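Local coordinates for protein amidohydrolase (Thermotoga maritima, PDB 3OOQ) that is a hydrolase of the amidohydrolase family, with a TIM-barrel fold, that may act as an allantoinase, at residues Val118-Ile132 and Val144-Pro158. Numbering follows the deposited sequence.
Sequences VPGSANPVGGQGSVI and VKDPAGLKMAFGENP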
# COMPACT_ATOMS: atom_id res chain seq x y z
N VAL F 118 20.59 -22.70 -17.22
CA VAL F 118 20.41 -21.35 -17.74
C VAL F 118 19.38 -20.60 -16.85
O VAL F 118 18.47 -21.24 -16.29
CB VAL F 118 20.01 -21.45 -19.24
CG1 VAL F 118 18.63 -22.11 -19.42
CG2 VAL F 118 20.07 -20.14 -19.95
N PRO F 119 19.51 -19.27 -16.70
CA PRO F 119 18.41 -18.53 -16.10
C PRO F 119 17.11 -18.68 -16.92
O PRO F 119 17.14 -19.09 -18.10
CB PRO F 119 18.88 -17.07 -16.13
CG PRO F 119 20.36 -17.12 -16.26
CD PRO F 119 20.64 -18.38 -17.07
N GLY F 120 15.98 -18.37 -16.29
CA GLY F 120 14.67 -18.40 -16.94
C GLY F 120 14.41 -17.17 -17.82
O GLY F 120 15.34 -16.53 -18.32
N SER F 121 13.14 -16.86 -18.01
CA SER F 121 12.74 -15.91 -19.04
C SER F 121 12.06 -14.65 -18.46
O SER F 121 11.31 -13.96 -19.14
CB SER F 121 11.80 -16.61 -20.00
OG SER F 121 10.64 -17.06 -19.31
N ALA F 122 12.33 -14.37 -17.19
CA ALA F 122 11.81 -13.16 -16.56
C ALA F 122 12.42 -11.90 -17.17
O ALA F 122 11.72 -10.89 -17.34
CB ALA F 122 12.06 -13.20 -15.06
N ASN F 123 13.73 -11.94 -17.46
CA ASN F 123 14.45 -10.74 -17.86
C ASN F 123 14.74 -10.65 -19.34
O ASN F 123 15.12 -11.65 -19.94
CB ASN F 123 15.79 -10.65 -17.14
CG ASN F 123 15.65 -10.51 -15.64
OD1 ASN F 123 14.56 -10.30 -15.14
ND2 ASN F 123 16.76 -10.63 -14.93
N PRO F 124 14.58 -9.43 -19.92
CA PRO F 124 15.07 -9.20 -21.29
C PRO F 124 16.49 -9.76 -21.45
O PRO F 124 16.75 -10.45 -22.44
CB PRO F 124 15.00 -7.68 -21.42
CG PRO F 124 13.74 -7.30 -20.62
CD PRO F 124 13.77 -8.30 -19.42
N VAL F 125 17.37 -9.48 -20.49
CA VAL F 125 18.72 -10.06 -20.44
C VAL F 125 18.88 -10.73 -19.08
O VAL F 125 19.00 -10.05 -18.06
CB VAL F 125 19.85 -9.01 -20.67
CG1 VAL F 125 21.23 -9.71 -20.79
CG2 VAL F 125 19.60 -8.18 -21.94
N GLY F 126 18.89 -12.06 -19.07
CA GLY F 126 18.77 -12.82 -17.82
C GLY F 126 20.04 -13.30 -17.11
O GLY F 126 20.04 -13.46 -15.89
N GLY F 127 21.12 -13.54 -17.86
CA GLY F 127 22.35 -14.07 -17.27
C GLY F 127 22.98 -15.21 -18.06
O GLY F 127 22.51 -15.53 -19.16
N GLN F 128 24.02 -15.83 -17.51
CA GLN F 128 24.83 -16.78 -18.27
C GLN F 128 24.45 -18.22 -18.02
O GLN F 128 24.18 -18.62 -16.88
CB GLN F 128 26.33 -16.59 -17.98
CG GLN F 128 26.83 -15.21 -18.33
CD GLN F 128 28.05 -14.84 -17.53
OE1 GLN F 128 29.05 -15.55 -17.54
NE2 GLN F 128 27.98 -13.72 -16.82
N GLY F 129 24.45 -19.00 -19.10
CA GLY F 129 24.31 -20.45 -19.04
C GLY F 129 25.67 -21.13 -18.97
O GLY F 129 26.68 -20.52 -19.34
N SER F 130 25.69 -22.37 -18.46
CA SER F 130 26.86 -23.22 -18.40
C SER F 130 26.42 -24.62 -18.74
O SER F 130 25.32 -25.01 -18.38
CB SER F 130 27.43 -23.25 -16.97
OG SER F 130 28.04 -22.02 -16.61
N VAL F 131 27.28 -25.40 -19.40
CA VAL F 131 26.99 -26.81 -19.62
C VAL F 131 27.66 -27.61 -18.52
O VAL F 131 28.84 -27.43 -18.24
CB VAL F 131 27.50 -27.32 -20.99
CG1 VAL F 131 27.11 -28.79 -21.18
CG2 VAL F 131 26.97 -26.45 -22.13
N ILE F 132 26.91 -28.49 -17.89
CA ILE F 132 27.45 -29.30 -16.82
C ILE F 132 27.08 -30.76 -17.04
O ILE F 132 26.17 -31.08 -17.81
CB ILE F 132 26.99 -28.81 -15.41
CG1 ILE F 132 25.46 -28.87 -15.26
CG2 ILE F 132 27.47 -27.38 -15.14
CD1 ILE F 132 24.96 -30.02 -14.46
N VAL F 144 31.45 -28.45 -17.85
CA VAL F 144 31.96 -28.79 -19.18
C VAL F 144 32.33 -27.53 -19.97
O VAL F 144 33.36 -27.48 -20.64
CB VAL F 144 30.94 -29.64 -19.98
CG1 VAL F 144 31.48 -30.02 -21.35
CG2 VAL F 144 30.57 -30.89 -19.21
N LYS F 145 31.47 -26.51 -19.89
CA LYS F 145 31.69 -25.29 -20.65
C LYS F 145 31.02 -24.15 -19.92
O LYS F 145 29.80 -24.15 -19.75
CB LYS F 145 31.11 -25.41 -22.06
CG LYS F 145 31.36 -24.19 -22.90
CD LYS F 145 30.82 -24.35 -24.31
CE LYS F 145 31.07 -23.09 -25.11
NZ LYS F 145 30.48 -23.20 -26.46
N ASP F 146 31.83 -23.20 -19.49
CA ASP F 146 31.33 -22.06 -18.74
C ASP F 146 32.14 -20.83 -19.08
O ASP F 146 33.37 -20.87 -18.96
CB ASP F 146 31.45 -22.34 -17.24
CG ASP F 146 31.11 -21.13 -16.41
OD1 ASP F 146 29.95 -20.67 -16.46
OD2 ASP F 146 32.00 -20.65 -15.69
N PRO F 147 31.48 -19.74 -19.52
CA PRO F 147 30.04 -19.62 -19.84
C PRO F 147 29.73 -20.27 -21.18
O PRO F 147 30.62 -20.42 -22.01
CB PRO F 147 29.85 -18.10 -19.96
CG PRO F 147 31.20 -17.59 -20.41
CD PRO F 147 32.20 -18.46 -19.68
N ALA F 148 28.47 -20.66 -21.40
CA ALA F 148 28.10 -21.31 -22.64
C ALA F 148 27.15 -20.48 -23.52
O ALA F 148 26.93 -20.78 -24.69
CB ALA F 148 27.50 -22.68 -22.35
N GLY F 149 26.58 -19.43 -22.94
CA GLY F 149 25.58 -18.61 -23.62
C GLY F 149 25.06 -17.48 -22.73
O GLY F 149 25.22 -17.53 -21.51
N LEU F 150 24.48 -16.46 -23.35
CA LEU F 150 23.84 -15.38 -22.62
C LEU F 150 22.34 -15.46 -22.91
O LEU F 150 21.91 -15.26 -24.05
CB LEU F 150 24.41 -14.01 -23.02
CG LEU F 150 23.79 -12.79 -22.30
CD1 LEU F 150 23.89 -12.96 -20.79
CD2 LEU F 150 24.47 -11.48 -22.72
N LYS F 151 21.56 -15.75 -21.88
CA LYS F 151 20.10 -15.92 -21.96
C LYS F 151 19.40 -14.57 -22.10
O LYS F 151 19.71 -13.64 -21.37
CB LYS F 151 19.59 -16.63 -20.69
CG LYS F 151 18.09 -16.87 -20.58
CD LYS F 151 17.53 -17.66 -21.81
CE LYS F 151 16.04 -17.98 -21.68
NZ LYS F 151 15.80 -18.92 -20.54
N MSE F 152 18.46 -14.50 -23.03
CA MSE F 152 17.64 -13.31 -23.25
C MSE F 152 16.22 -13.78 -23.46
O MSE F 152 16.01 -14.95 -23.76
CB MSE F 152 18.12 -12.51 -24.47
CG MSE F 152 19.54 -12.02 -24.30
SE MSE F 152 20.26 -11.16 -25.88
CE MSE F 152 22.12 -11.75 -25.70
N ALA F 153 15.25 -12.88 -23.30
CA ALA F 153 13.83 -13.25 -23.39
C ALA F 153 12.97 -12.18 -24.02
O ALA F 153 13.16 -11.00 -23.74
CB ALA F 153 13.27 -13.60 -22.01
N PHE F 154 12.02 -12.65 -24.83
CA PHE F 154 11.07 -11.84 -25.59
C PHE F 154 9.69 -12.33 -25.26
O PHE F 154 9.55 -13.36 -24.60
CB PHE F 154 11.32 -12.03 -27.11
CG PHE F 154 12.64 -11.49 -27.55
CD1 PHE F 154 13.82 -12.23 -27.38
CD2 PHE F 154 12.73 -10.20 -28.04
CE1 PHE F 154 15.05 -11.70 -27.75
CE2 PHE F 154 13.97 -9.67 -28.41
CZ PHE F 154 15.12 -10.42 -28.27
N GLY F 155 8.67 -11.60 -25.72
CA GLY F 155 7.29 -12.05 -25.59
C GLY F 155 6.69 -11.71 -24.23
O GLY F 155 7.08 -10.73 -23.60
N GLU F 156 5.73 -12.52 -23.79
CA GLU F 156 4.87 -12.17 -22.64
C GLU F 156 5.61 -12.10 -21.31
O GLU F 156 5.33 -11.20 -20.51
CB GLU F 156 3.70 -13.16 -22.50
CG GLU F 156 2.69 -13.12 -23.67
CD GLU F 156 1.57 -14.14 -23.51
OE1 GLU F 156 1.20 -14.46 -22.36
OE2 GLU F 156 1.03 -14.62 -24.52
N ASN F 157 6.56 -13.02 -21.08
CA ASN F 157 7.19 -13.15 -19.76
C ASN F 157 7.90 -11.87 -19.29
O ASN F 157 7.53 -11.33 -18.25
CB ASN F 157 8.09 -14.41 -19.66
CG ASN F 157 7.31 -15.72 -19.75
OD1 ASN F 157 6.09 -15.71 -19.78
ND2 ASN F 157 8.02 -16.85 -19.81
N PRO F 158 8.88 -11.36 -20.07
CA PRO F 158 9.56 -10.14 -19.58
C PRO F 158 8.66 -8.90 -19.40
O PRO F 158 8.83 -8.16 -18.43
CB PRO F 158 10.64 -9.88 -20.64
CG PRO F 158 10.15 -10.61 -21.89
CD PRO F 158 9.46 -11.84 -21.35
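K151 NZ is gripped by the carbonyls of two successive residues: it gives a bond of 2.8 Å to P119 O, tilted 17° from that carbonyl's plane, and a weak one of 3.3 Å to G120 O. A third partner, H63 NE2, lies outside the two segments. The lysine leaves its strand with CG anti to the backbone N (chi1 180°) and bends at chi2 and chi4, which brings the amine to the loop at P119 and G120. Its CB packs 3.6 Å from V118 CG2, the two side chains crossing at about a right angle. Cutting the side chain back to an alanine is likely to leave P119 O without its lysine donor and to open a gap beside V118 CG2. Strands 125-132 and 148-153 run antiparallel; K151 N bonds G127 O, and G126 N bonds K151 O. Strand 143-153 also pairs in parallel with strand 223-227, within the TIM-barrel domain. L150 CD1 rests 3.3 Å from G127 O. At the far end V144 N and K145 N both bond V131 O from the same face of its plane, a classic beta bulge, and V131 CG2 meets A148 CB at 3.8 Å. Beyond the ladder's other end, N157 ND2 donates to S121 OG at 2.7 Å, nearly in its amide plane, tying the loop to helix 156-164, while the rings of P124 and P158 slide past each other in opposite directions. Carbonyls and H63 thus hold a buried lysine amine beside H226, consistent with the histidine-rich active-site mouth of this family.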